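Local atomic coordinates of trwC protein (Escherichia coli, PDB entry 1OMH), a protein that binds the origin-of-transfer DNA of its plasmid through its N-terminal relaxase domain and probably cuts and rejoins one strand of it during bacterial conjugation. Residues 91-97 with 219-224; 124-128 with 179-185; 197-201 with 216-220. All coordinates share one frame; numbering follows the deposited sequence.

Contact 1: 91-97 with 219-224; sequences PKSVSLQ and FDLAHI. With nucleotides of chain A.
Pro91 rests its CG over one face of the Phe219 ring, 4.2 Å above the plane and displaced toward the rim, while Val94 CG2 approaches the same ring obliquely. The second flat group, the His223 imidazole, carries CG1 of its neighbour Ile224 over one face and is met at its edge by Gln97. There His223 NE2 donates to Gln97 OE1 at 2.7 Å; the acceptor lies in the ring plane, yet the donor stands above the amide plane, the two planes being 56° apart. Gln97 NE2 bonds to Phe292 O, so both ends of the amide are held and its rotation is fixed. On the strand, between the two in sequence, Asp220 OD1 is gripped by two donors of one residue: Ser93 N at 3.0 Å, nearly in line with the C-O bond, and Ser93 OG at 2.6 Å, on the anti lone pair. A chi1 of 64° tucks Ser93 OG between its backbone N and carbonyl carbon, where OG also accepts from Leu221 N at 2.6 Å. Leu221 CD1 packs 3.5 Å from Gln97 CB. Leading away from the strand, Lys92 NZ bonds to OP1 of DC24 of chain A and to Gln159 OE1. A strand-borne aspartate receiving an amide of the first helical turn thus joins strand 219-221 to the start of helix 92-99, beside the bound DNA in the cleft of the relaxase domain.

Contact 2: 124-128 with 179-185; sequences RAQAR and ALKNDEI. With nucleotides of chain A.
Arg124 lays its CB 3.8 Å from Glu184 CB where the chain enters the beta hairpin of strands 126-131 and 134-139, which reaches the bound DNA; its guanidinium end is held by Gln120 O. Next, Ala125 CB meets Leu180 CD1 at 3.9 Å. At Gln126, Lys181 N donates to Gln126 O at 2.8 Å, the one direct hydrogen bond between the segments. The Gln126 side chain runs out extended, OE1 lying 3.3 Å from Glu184 CG and NE2 bonding to Thr139 OG1. Ala127 points away from 179-185, though its CB still touches Ala179 O. At Arg128 the aliphatic part passes Lys181 at about a right angle, CD to CD 3.9 Å, and the guanidinium lies over the methyl C7 of DT14 of chain A, while NH2 bonds to O6 of a guanine base. A leucine in its place would probably leave that guanine O6 without this donor and the thymine methyl without its flat cover. Lys181 NZ is engaged by Asp183, forming a 3.0 Å salt bridge with OD2 from above the carboxylate plane, and Asp183 OD1 accepts a hydrogen bond from N1 of DG17 of chain A at 2.7 Å.

Contact 3: 197-201 with 216-220; sequences NAELA and DGNFD. With nucleotides of chain A.
Phe219 reaches helix segment 197-201 with the tip of its ring, and the path from CB outward explains the contact. A chi1 of 70° places CG between the backbone N and the carbonyl carbon, and CB itself projects toward the helix. CD1 comes first to the Asn197 amide, which slides past the ring in the opposite direction with its plane only 25° from the ring plane. Phe219 CE1 runs on beside the same amide, 3.6 Å from the backbone Asn197 O and 3.8 Å from Ala201 CB. At the far end Phe219 CZ is 3.8 Å from Leu200 CD2 and equally close to the backbone Ala201 N. Leu200 sets its CG at the ring edge, in the ring plane, because chi1 of 177° swings that carbon opposite the backbone N, while CD2 comes in obliquely. The ring thus fits among three residues on one side of a single helix.

Before the phenylalanine, Gly217 carries its carbonyl up to the Asn197 amide, a meeting that may be a hydrogen bond if that amide is turned over, as is probable. The backbone of Gly217, with phi 105°, would press a CB against the carbonyl oxygen of Asp216. Asn218 points its side-chain end at O2 of DT21 of chain A. Strand 219-221, paired antiparallel with 211-213, thereby lies against helix 189-206, whose Leu200 also touches Ala113 and whose Glu199 forms a salt bridge with Arg116, Ala113 and Arg116 both lying on helix 104-122.

In the fold
Contacts 1 and 3 are neighbours, their centres about 11 Å apart: both use strand 219-221, share Phe219 and Asp220, and touch through Pro91 and Leu200. The strand is therefore fastened between helix 92-99 and helix 189-206. Contact 2 lies on the other side of the chain's centre from contact 1, with about 34 Å between their centres, and about 27 Å, centre to centre, from contact 3. Both its segments fall in the chain between those of contact 1, and both come before those of contact 3, helix 183-187 leading into helix 189-206. All belong to the relaxase domain, and each has nucleotides of chain A beside it, so the bound DNA is met at widely separated places on one domain.

Contact 1: 91-97 with 219-224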
loop_
_atom_site.group_PDB
_atom_site.type_symbol
_atom_site.label_atom_id
_atom_site.label_comp_id
_atom_site.label_asym_id
_atom_site.label_seq_id
_atom_site.Cartn_x
_atom_site.Cartn_y
_atom_site.Cartn_z
ATOM N N PRO B 91 9.790 -4.488 -4.923
ATOM C CA PRO B 91 11.136 -4.011 -5.244
ATOM C C PRO B 91 11.073 -3.613 -6.721
ATOM O O PRO B 91 10.257 -4.153 -7.460
ATOM C CB PRO B 91 11.997 -5.246 -5.025
ATOM C CG PRO B 91 11.288 -5.937 -3.886
ATOM C CD PRO B 91 9.841 -5.819 -4.287
ATOM N N LYS B 92 11.916 -2.681 -7.149
ATOM C CA LYS B 92 11.888 -2.223 -8.540
ATOM C C LYS B 92 12.117 -3.340 -9.560
ATOM O O LYS B 92 11.421 -3.404 -10.569
ATOM C CB LYS B 92 12.925 -1.106 -8.756
ATOM C CG LYS B 92 12.901 -0.493 -10.160
ATOM C CD LYS B 92 11.572 0.215 -10.460
ATOM C CE LYS B 92 11.335 1.398 -9.512
ATOM N NZ LYS B 92 10.128 2.186 -9.881
ATOM N N SER B 93 13.096 -4.207 -9.309
ATOM C CA SER B 93 13.373 -5.310 -10.234
ATOM C C SER B 93 12.130 -6.162 -10.441
ATOM O O SER B 93 11.882 -6.664 -11.539
ATOM C CB SER B 93 14.497 -6.199 -9.704
ATOM O OG SER B 93 14.121 -6.826 -8.491
ATOM N N VAL B 94 11.351 -6.328 -9.379
ATOM C CA VAL B 94 10.137 -7.120 -9.457
ATOM C C VAL B 94 9.116 -6.411 -10.342
ATOM O O VAL B 94 8.477 -7.046 -11.191
ATOM C CB VAL B 94 9.568 -7.378 -8.040
ATOM C CG1 VAL B 94 8.230 -8.116 -8.123
ATOM C CG2 VAL B 94 10.572 -8.208 -7.243
ATOM N N SER B 95 8.966 -5.100 -10.164
ATOM C CA SER B 95 8.030 -4.346 -10.999
ATOM C C SER B 95 8.464 -4.447 -12.464
ATOM O O SER B 95 7.626 -4.581 -13.361
ATOM C CB SER B 95 7.983 -2.867 -10.578
ATOM O OG SER B 95 7.420 -2.714 -9.279
ATOM N N LEU B 96 9.774 -4.394 -12.701
ATOM C CA LEU B 96 10.313 -4.471 -14.062
ATOM C C LEU B 96 10.027 -5.807 -14.742
ATOM O O LEU B 96 9.592 -5.855 -15.897
ATOM C CB LEU B 96 11.824 -4.237 -14.044
ATOM C CG LEU B 96 12.366 -2.816 -14.234
ATOM C CD1 LEU B 96 11.434 -1.779 -13.638
ATOM C CD2 LEU B 96 13.754 -2.743 -13.627
ATOM N N GLN B 97 10.277 -6.892 -14.020
ATOM C CA GLN B 97 10.057 -8.226 -14.560
ATOM C C GLN B 97 8.578 -8.443 -14.850
ATOM O O GLN B 97 8.212 -9.039 -15.861
ATOM C CB GLN B 97 10.551 -9.293 -13.573
ATOM C CG GLN B 97 10.678 -10.696 -14.168
ATOM C CD GLN B 97 11.844 -10.814 -15.136
ATOM O OE1 GLN B 97 12.931 -10.309 -14.871
ATOM N NE2 GLN B 97 11.626 -11.498 -16.256
ATOM N N PHE B 219 15.159 -7.074 -1.003
ATOM C CA PHE B 219 15.745 -7.870 -2.070
ATOM C C PHE B 219 15.286 -7.399 -3.444
ATOM O O PHE B 219 14.320 -6.650 -3.575
ATOM C CB PHE B 219 15.362 -9.346 -1.926
ATOM C CG PHE B 219 13.912 -9.626 -2.209
ATOM C CD1 PHE B 219 12.978 -9.609 -1.183
ATOM C CD2 PHE B 219 13.481 -9.890 -3.508
ATOM C CE1 PHE B 219 11.634 -9.847 -1.435
ATOM C CE2 PHE B 219 12.132 -10.130 -3.776
ATOM C CZ PHE B 219 11.203 -10.110 -2.735
ATOM N N ASP B 220 16.003 -7.854 -4.464
ATOM C CA ASP B 220 15.695 -7.556 -5.857
ATOM C C ASP B 220 16.049 -8.827 -6.617
ATOM O O ASP B 220 16.759 -9.687 -6.093
ATOM C CB ASP B 220 16.543 -6.388 -6.368
ATOM C CG ASP B 220 15.835 -5.052 -6.240
ATOM O OD1 ASP B 220 14.796 -4.861 -6.910
ATOM O OD2 ASP B 220 16.318 -4.200 -5.468
ATOM N N LEU B 221 15.542 -8.958 -7.835
ATOM C CA LEU B 221 15.850 -10.124 -8.643
ATOM C C LEU B 221 17.340 -10.052 -8.974
ATOM O O LEU B 221 17.827 -9.028 -9.449
ATOM C CB LEU B 221 15.006 -10.113 -9.914
ATOM C CG LEU B 221 13.497 -10.072 -9.648
ATOM C CD1 LEU B 221 12.742 -10.085 -10.970
ATOM C CD2 LEU B 221 13.094 -11.265 -8.795
ATOM N N ALA B 222 18.057 -11.144 -8.723
ATOM C CA ALA B 222 19.502 -11.204 -8.949
ATOM C C ALA B 222 20.024 -10.859 -10.349
ATOM O O ALA B 222 21.168 -10.431 -10.487
ATOM C CB ALA B 222 20.026 -12.581 -8.535
ATOM N N HIS B 223 19.210 -11.028 -11.382
ATOM C CA HIS B 223 19.686 -10.740 -12.734
ATOM C C HIS B 223 19.551 -9.283 -13.187
ATOM O O HIS B 223 19.867 -8.957 -14.333
ATOM C CB HIS B 223 18.998 -11.659 -13.747
ATOM C CG HIS B 223 17.503 -11.563 -13.736
ATOM N ND1 HIS B 223 16.737 -12.002 -12.679
ATOM C CD2 HIS B 223 16.637 -11.093 -14.665
ATOM C CE1 HIS B 223 15.458 -11.809 -12.959
ATOM N NE2 HIS B 223 15.371 -11.261 -14.156
ATOM N N ILE B 224 19.086 -8.410 -12.296
ATOM C CA ILE B 224 18.936 -6.998 -12.632
ATOM C C ILE B 224 19.779 -6.205 -11.638
ATOM O O ILE B 224 19.538 -6.267 -10.432
ATOM C CB ILE B 224 17.451 -6.569 -12.553
ATOM C CG1 ILE B 224 16.620 -7.422 -13.517
ATOM C CG2 ILE B 224 17.308 -5.094 -12.905
ATOM C CD1 ILE B 224 15.136 -7.124 -13.498
ATOM P P DT A 23 15.550 1.153 -3.608
ATOM O OP1 DT A 23 15.799 -0.128 -4.315
ATOM O OP2 DT A 23 16.661 2.114 -3.418
ATOM O "O5'" DT A 23 14.302 1.896 -4.282
ATOM C "C5'" DT A 23 14.259 2.195 -5.706
ATOM C "C4'" DT A 23 12.856 1.973 -6.234
ATOM O "O4'" DT A 23 12.429 0.684 -5.780
ATOM C "C3'" DT A 23 11.753 2.978 -5.847
ATOM O "O3'" DT A 23 11.228 3.389 -7.120
ATOM C "C2'" DT A 23 10.535 2.101 -5.607
ATOM C "C1'" DT A 23 11.066 0.688 -5.453
ATOM N N1 DT A 23 10.882 -0.087 -4.212
ATOM C C2 DT A 23 9.624 -0.228 -3.683
ATOM O O2 DT A 23 8.657 0.387 -4.096
ATOM N N3 DT A 23 9.539 -1.128 -2.648
ATOM C C4 DT A 23 10.574 -1.862 -2.093
ATOM O O4 DT A 23 10.335 -2.665 -1.193
ATOM C C5 DT A 23 11.883 -1.603 -2.655
ATOM C C7 DT A 23 13.077 -2.321 -2.108
ATOM C C6 DT A 23 11.969 -0.730 -3.658
ATOM P P DC A 24 10.769 4.899 -7.427
ATOM O OP1 DC A 24 9.870 4.717 -8.596
ATOM O OP2 DC A 24 11.985 5.744 -7.554
ATOM O "O5'" DC A 24 9.924 5.405 -6.172
ATOM C "C5'" DC A 24 8.541 5.070 -5.973
ATOM C "C4'" DC A 24 8.100 5.597 -4.628
ATOM O "O4'" DC A 24 9.097 5.207 -3.662
ATOM C "C3'" DC A 24 8.001 7.127 -4.548
ATOM O "O3'" DC A 24 6.591 7.354 -4.329
ATOM C "C2'" DC A 24 8.502 7.446 -3.149
ATOM C "C1'" DC A 24 9.267 6.223 -2.697
ATOM N N1 DC A 24 10.688 6.330 -2.338
ATOM C C2 DC A 24 11.007 6.893 -1.099
ATOM O O2 DC A 24 10.098 7.370 -0.416
ATOM N N3 DC A 24 12.293 6.896 -0.682
ATOM C C4 DC A 24 13.244 6.374 -1.459
ATOM N N4 DC A 24 14.495 6.367 -0.997
ATOM C C5 DC A 24 12.953 5.832 -2.746
ATOM C C6 DC A 24 11.676 5.841 -3.147
HETATM O O HOH W 1 14.267 -2.067 -5.705
#

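Contact 2: 124-128 with 179-185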
loop_
_atom_site.group_PDB
_atom_site.type_symbol
_atom_site.label_atom_id
_atom_site.label_comp_id
_atom_site.label_asym_id
_atom_site.label_seq_id
_atom_site.Cartn_x
_atom_site.Cartn_y
_atom_site.Cartn_z
ATOM N N ARG B 124 -5.134 -8.400 13.883
ATOM C CA ARG B 124 -4.826 -7.331 14.827
ATOM C C ARG B 124 -5.930 -6.276 14.936
ATOM O O ARG B 124 -5.787 -5.304 15.674
ATOM C CB ARG B 124 -3.500 -6.661 14.444
ATOM C CG ARG B 124 -2.284 -7.562 14.632
ATOM C CD ARG B 124 -1.027 -6.945 14.029
ATOM N NE ARG B 124 0.185 -7.669 14.416
ATOM C CZ ARG B 124 0.519 -8.880 13.981
ATOM N NH1 ARG B 124 -0.262 -9.529 13.124
ATOM N NH2 ARG B 124 1.641 -9.448 14.408
ATOM N N ALA B 125 -7.031 -6.475 14.215
ATOM C CA ALA B 125 -8.151 -5.534 14.262
ATOM C C ALA B 125 -8.714 -5.498 15.676
ATOM O O ALA B 125 -8.969 -6.546 16.274
ATOM C CB ALA B 125 -9.243 -5.962 13.294
ATOM N N GLN B 126 -8.919 -4.298 16.199
ATOM C CA GLN B 126 -9.452 -4.134 17.542
ATOM C C GLN B 126 -10.433 -2.979 17.634
ATOM O O GLN B 126 -10.489 -2.114 16.762
ATOM C CB GLN B 126 -8.328 -3.875 18.543
ATOM C CG GLN B 126 -7.243 -4.927 18.579
ATOM C CD GLN B 126 -6.330 -4.758 19.777
ATOM O OE1 GLN B 126 -5.777 -3.675 20.007
ATOM N NE2 GLN B 126 -6.166 -5.831 20.553
ATOM N N ALA B 127 -11.198 -2.972 18.716
ATOM C CA ALA B 127 -12.173 -1.922 18.973
ATOM C C ALA B 127 -12.326 -1.828 20.484
ATOM O O ALA B 127 -11.897 -2.721 21.204
ATOM C CB ALA B 127 -13.509 -2.273 18.331
ATOM N N ARG B 128 -12.922 -0.746 20.962
ATOM C CA ARG B 128 -13.124 -0.592 22.393
ATOM C C ARG B 128 -14.595 -0.753 22.757
ATOM O O ARG B 128 -15.473 -0.720 21.893
ATOM C CB ARG B 128 -12.636 0.781 22.856
ATOM C CG ARG B 128 -11.153 1.017 22.619
ATOM C CD ARG B 128 -10.952 2.290 21.823
ATOM N NE ARG B 128 -10.628 3.430 22.664
ATOM C CZ ARG B 128 -10.504 4.674 22.214
ATOM N NH1 ARG B 128 -10.684 4.945 20.927
ATOM N NH2 ARG B 128 -10.173 5.644 23.053
ATOM N N ALA B 179 -15.612 2.281 15.285
ATOM C CA ALA B 179 -14.372 2.723 14.677
ATOM C C ALA B 179 -13.283 1.739 15.069
ATOM O O ALA B 179 -13.342 1.116 16.133
ATOM C CB ALA B 179 -14.021 4.116 15.166
ATOM N N LEU B 180 -12.291 1.588 14.202
ATOM C CA LEU B 180 -11.195 0.669 14.476
ATOM C C LEU B 180 -10.145 1.311 15.383
ATOM O O LEU B 180 -9.802 2.483 15.212
ATOM C CB LEU B 180 -10.540 0.252 13.153
ATOM C CG LEU B 180 -9.251 -0.570 13.177
ATOM C CD1 LEU B 180 -9.569 -2.036 13.464
ATOM C CD2 LEU B 180 -8.543 -0.438 11.822
ATOM N N LYS B 181 -9.674 0.571 16.382
ATOM C CA LYS B 181 -8.590 1.093 17.206
ATOM C C LYS B 181 -7.420 0.537 16.395
ATOM O O LYS B 181 -7.106 -0.646 16.491
ATOM C CB LYS B 181 -8.594 0.494 18.612
ATOM C CG LYS B 181 -7.423 0.994 19.465
ATOM C CD LYS B 181 -7.540 0.594 20.924
ATOM C CE LYS B 181 -6.388 1.186 21.724
ATOM N NZ LYS B 181 -6.282 2.661 21.518
ATOM N N ASN B 182 -6.809 1.388 15.574
ATOM C CA ASN B 182 -5.729 0.976 14.672
ATOM C C ASN B 182 -4.353 0.736 15.277
ATOM O O ASN B 182 -3.432 0.301 14.578
ATOM C CB ASN B 182 -5.583 2.001 13.533
ATOM C CG ASN B 182 -5.068 3.353 14.015
ATOM O OD1 ASN B 182 -4.299 3.436 14.977
ATOM N ND2 ASN B 182 -5.475 4.421 13.331
ATOM N N ASP B 183 -4.214 1.017 16.567
ATOM C CA ASP B 183 -2.944 0.868 17.269
ATOM C C ASP B 183 -2.113 -0.332 16.861
ATOM O O ASP B 183 -0.991 -0.181 16.365
ATOM C CB ASP B 183 -3.190 0.817 18.778
ATOM C CG ASP B 183 -3.705 2.126 19.320
ATOM O OD1 ASP B 183 -4.384 2.862 18.562
ATOM O OD2 ASP B 183 -3.446 2.419 20.503
ATOM N N GLU B 184 -2.653 -1.526 17.073
ATOM C CA GLU B 184 -1.931 -2.751 16.760
ATOM C C GLU B 184 -1.464 -2.837 15.313
ATOM O O GLU B 184 -0.361 -3.303 15.044
ATOM C CB GLU B 184 -2.789 -3.973 17.095
ATOM C CG GLU B 184 -2.892 -4.290 18.582
ATOM C CD GLU B 184 -1.566 -4.733 19.183
ATOM O OE1 GLU B 184 -0.847 -3.888 19.754
ATOM O OE2 GLU B 184 -1.239 -5.934 19.078
ATOM N N ILE B 185 -2.297 -2.392 14.381
ATOM C CA ILE B 185 -1.912 -2.441 12.974
ATOM C C ILE B 185 -0.838 -1.402 12.648
ATOM O O ILE B 185 0.219 -1.742 12.116
ATOM C CB ILE B 185 -3.139 -2.240 12.062
ATOM C CG1 ILE B 185 -4.115 -3.404 12.275
ATOM C CG2 ILE B 185 -2.702 -2.171 10.577
ATOM C CD1 ILE B 185 -5.451 -3.235 11.593
ATOM P P DT A 14 -16.445 4.194 18.371
ATOM O OP1 DT A 14 -16.889 3.905 16.980
ATOM O OP2 DT A 14 -15.690 3.162 19.127
ATOM O "O5'" DT A 14 -15.639 5.572 18.368
ATOM C "C5'" DT A 14 -16.058 6.639 17.515
ATOM C "C4'" DT A 14 -15.195 7.873 17.674
ATOM O "O4'" DT A 14 -15.336 8.423 19.008
ATOM C "C3'" DT A 14 -13.693 7.666 17.473
ATOM O "O3'" DT A 14 -13.343 8.124 16.158
ATOM C "C2'" DT A 14 -13.069 8.722 18.374
ATOM C "C1'" DT A 14 -14.126 9.042 19.420
ATOM N N1 DT A 14 -13.830 8.654 20.823
ATOM C C2 DT A 14 -13.391 9.638 21.684
ATOM O O2 DT A 14 -13.211 10.794 21.347
ATOM N N3 DT A 14 -13.171 9.214 22.971
ATOM C C4 DT A 14 -13.338 7.941 23.474
ATOM O O4 DT A 14 -13.110 7.721 24.666
ATOM C C5 DT A 14 -13.784 6.955 22.514
ATOM C C7 DT A 14 -13.978 5.541 22.960
ATOM C C6 DT A 14 -14.001 7.356 21.254
ATOM P P DG A 17 -1.801 14.169 17.744
ATOM O OP1 DG A 17 -1.149 15.358 18.348
ATOM O OP2 DG A 17 -2.035 14.128 16.283
ATOM O "O5'" DG A 17 -0.943 12.884 18.138
ATOM C "C5'" DG A 17 -0.200 12.830 19.360
ATOM C "C4'" DG A 17 0.262 11.413 19.612
ATOM O "O4'" DG A 17 -0.901 10.564 19.608
ATOM C "C3'" DG A 17 1.181 10.856 18.521
ATOM O "O3'" DG A 17 2.479 10.721 19.121
ATOM C "C2'" DG A 17 0.789 9.392 18.445
ATOM C "C1'" DG A 17 -0.569 9.310 19.065
ATOM N N9 DG A 17 -1.678 8.806 18.273
ATOM C C8 DG A 17 -2.403 9.404 17.268
ATOM N N7 DG A 17 -3.405 8.667 16.863
ATOM C C5 DG A 17 -3.305 7.512 17.630
ATOM C C6 DG A 17 -4.107 6.343 17.657
ATOM O O6 DG A 17 -5.117 6.077 16.985
ATOM N N1 DG A 17 -3.630 5.422 18.594
ATOM C C2 DG A 17 -2.527 5.606 19.396
ATOM N N2 DG A 17 -2.209 4.616 20.239
ATOM N N3 DG A 17 -1.784 6.685 19.375
ATOM C C4 DG A 17 -2.229 7.586 18.480
ATOM P P DT A 18 3.708 10.081 18.292
ATOM O OP1 DT A 18 4.802 9.971 19.288
ATOM O OP2 DT A 18 3.910 10.895 17.065
ATOM O "O5'" DT A 18 3.230 8.613 17.860
ATOM C "C5'" DT A 18 3.369 7.492 18.749
ATOM C "C4'" DT A 18 2.746 6.238 18.165
ATOM O "O4'" DT A 18 1.365 6.477 17.784
ATOM C "C3'" DT A 18 3.452 5.742 16.891
ATOM O "O3'" DT A 18 4.028 4.471 17.266
ATOM C "C2'" DT A 18 2.333 5.137 16.056
ATOM C "C1'" DT A 18 1.064 5.615 16.713
ATOM N N1 DT A 18 -0.142 6.023 15.978
ATOM C C2 DT A 18 -1.168 5.098 15.999
ATOM O O2 DT A 18 -1.106 4.044 16.614
ATOM N N3 DT A 18 -2.272 5.448 15.277
ATOM C C4 DT A 18 -2.467 6.607 14.558
ATOM O O4 DT A 18 -3.527 6.773 13.955
ATOM C C5 DT A 18 -1.362 7.548 14.589
ATOM C C7 DT A 18 -1.492 8.839 13.838
ATOM C C6 DT A 18 -0.266 7.216 15.292
HETATM O O HOH W 2 -5.311 -2.529 15.299
HETATM O O HOH W 3 -5.193 -1.663 18.288
HETATM O O HOH W 4 -13.930 1.045 18.761
#

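Contact 3: 197-201 with 216-220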
loop_
_atom_site.group_PDB
_atom_site.type_symbol
_atom_site.label_atom_id
_atom_site.label_comp_id
_atom_site.label_asym_id
_atom_site.label_seq_id
_atom_site.Cartn_x
_atom_site.Cartn_y
_atom_site.Cartn_z
ATOM N N ASN B 197 7.273 -8.918 2.428
ATOM C CA ASN B 197 8.574 -9.226 1.845
ATOM C C ASN B 197 8.803 -10.741 1.776
ATOM O O ASN B 197 9.189 -11.277 0.734
ATOM C CB ASN B 197 9.674 -8.578 2.687
ATOM C CG ASN B 197 10.889 -8.196 1.870
ATOM O OD1 ASN B 197 12.012 -8.193 2.374
ATOM N ND2 ASN B 197 10.672 -7.850 0.605
ATOM N N ALA B 198 8.570 -11.422 2.894
ATOM C CA ALA B 198 8.749 -12.872 2.979
ATOM C C ALA B 198 7.856 -13.634 2.005
ATOM O O ALA B 198 8.335 -14.486 1.258
ATOM C CB ALA B 198 8.478 -13.354 4.411
ATOM N N GLU B 199 6.556 -13.339 2.032
ATOM C CA GLU B 199 5.601 -13.999 1.156
ATOM C C GLU B 199 5.925 -13.761 -0.312
ATOM O O GLU B 199 5.841 -14.684 -1.130
ATOM C CB GLU B 199 4.182 -13.504 1.441
ATOM C CG GLU B 199 3.663 -13.843 2.828
ATOM C CD GLU B 199 3.374 -15.319 2.995
ATOM O OE1 GLU B 199 3.081 -15.740 4.132
ATOM O OE2 GLU B 199 3.432 -16.059 1.987
ATOM N N LEU B 200 6.282 -12.524 -0.650
ATOM C CA LEU B 200 6.611 -12.193 -2.038
ATOM C C LEU B 200 7.815 -13.012 -2.504
ATOM O O LEU B 200 7.777 -13.654 -3.555
ATOM C CB LEU B 200 6.933 -10.699 -2.179
ATOM C CG LEU B 200 7.364 -10.270 -3.586
ATOM C CD1 LEU B 200 6.247 -10.561 -4.567
ATOM C CD2 LEU B 200 7.718 -8.775 -3.593
ATOM N N ALA B 201 8.876 -12.982 -1.706
ATOM C CA ALA B 201 10.093 -13.715 -2.012
ATOM C C ALA B 201 9.787 -15.199 -2.204
ATOM O O ALA B 201 10.293 -15.833 -3.131
ATOM C CB ALA B 201 11.109 -13.525 -0.896
ATOM N N ASP B 216 19.034 -5.250 4.870
ATOM C CA ASP B 216 18.051 -4.254 5.280
ATOM C C ASP B 216 16.786 -5.087 5.353
ATOM O O ASP B 216 15.776 -4.682 5.928
ATOM C CB ASP B 216 17.864 -3.162 4.218
ATOM N N GLY B 217 16.876 -6.273 4.758
ATOM C CA GLY B 217 15.756 -7.188 4.715
ATOM C C GLY B 217 15.170 -7.173 3.317
ATOM O O GLY B 217 14.394 -8.054 2.949
ATOM N N ASN B 218 15.560 -6.170 2.535
ATOM C CA ASN B 218 15.071 -6.006 1.167
ATOM C C ASN B 218 15.795 -6.879 0.148
ATOM O O ASN B 218 16.902 -7.359 0.395
ATOM C CB ASN B 218 15.190 -4.538 0.747
ATOM C CG ASN B 218 14.259 -3.636 1.528
ATOM O OD1 ASN B 218 14.652 -2.579 2.021
ATOM N ND2 ASN B 218 13.011 -4.052 1.640
ATOM N N PHE B 219 15.159 -7.074 -1.003
ATOM C CA PHE B 219 15.745 -7.870 -2.070
ATOM C C PHE B 219 15.286 -7.399 -3.444
ATOM O O PHE B 219 14.320 -6.650 -3.575
ATOM C CB PHE B 219 15.362 -9.346 -1.926
ATOM C CG PHE B 219 13.912 -9.626 -2.209
ATOM C CD1 PHE B 219 12.978 -9.609 -1.183
ATOM C CD2 PHE B 219 13.481 -9.890 -3.508
ATOM C CE1 PHE B 219 11.634 -9.847 -1.435
ATOM C CE2 PHE B 219 12.132 -10.130 -3.776
ATOM C CZ PHE B 219 11.203 -10.110 -2.735
ATOM N N ASP B 220 16.003 -7.854 -4.464
ATOM C CA ASP B 220 15.695 -7.556 -5.857
ATOM C C ASP B 220 16.049 -8.827 -6.617
ATOM O O ASP B 220 16.759 -9.687 -6.093
ATOM C CB ASP B 220 16.543 -6.388 -6.368
ATOM C CG ASP B 220 15.835 -5.052 -6.240
ATOM O OD1 ASP B 220 14.796 -4.861 -6.910
ATOM O OD2 ASP B 220 16.318 -4.200 -5.468
ATOM P P DT A 21 11.576 5.131 6.762
ATOM O OP1 DT A 21 12.407 6.220 6.186
ATOM O OP2 DT A 21 10.171 4.989 6.337
ATOM O "O5'" DT A 21 12.342 3.748 6.568
ATOM C "C5'" DT A 21 13.738 3.630 6.862
ATOM C "C4'" DT A 21 14.326 2.402 6.199
ATOM O "O4'" DT A 21 13.529 1.243 6.555
ATOM C "C3'" DT A 21 14.327 2.447 4.665
ATOM O "O3'" DT A 21 15.691 2.642 4.243
ATOM C "C2'" DT A 21 14.146 0.989 4.278
ATOM C "C1'" DT A 21 13.524 0.310 5.489
ATOM N N1 DT A 21 12.172 -0.295 5.340
ATOM C C2 DT A 21 12.013 -1.266 4.360
ATOM O O2 DT A 21 12.906 -1.617 3.608
ATOM N N3 DT A 21 10.757 -1.814 4.292
ATOM C C4 DT A 21 9.663 -1.506 5.077
ATOM O O4 DT A 21 8.594 -2.098 4.894
ATOM C C5 DT A 21 9.891 -0.478 6.078
ATOM C C7 DT A 21 8.764 -0.077 6.976
ATOM C C6 DT A 21 11.115 0.071 6.154
#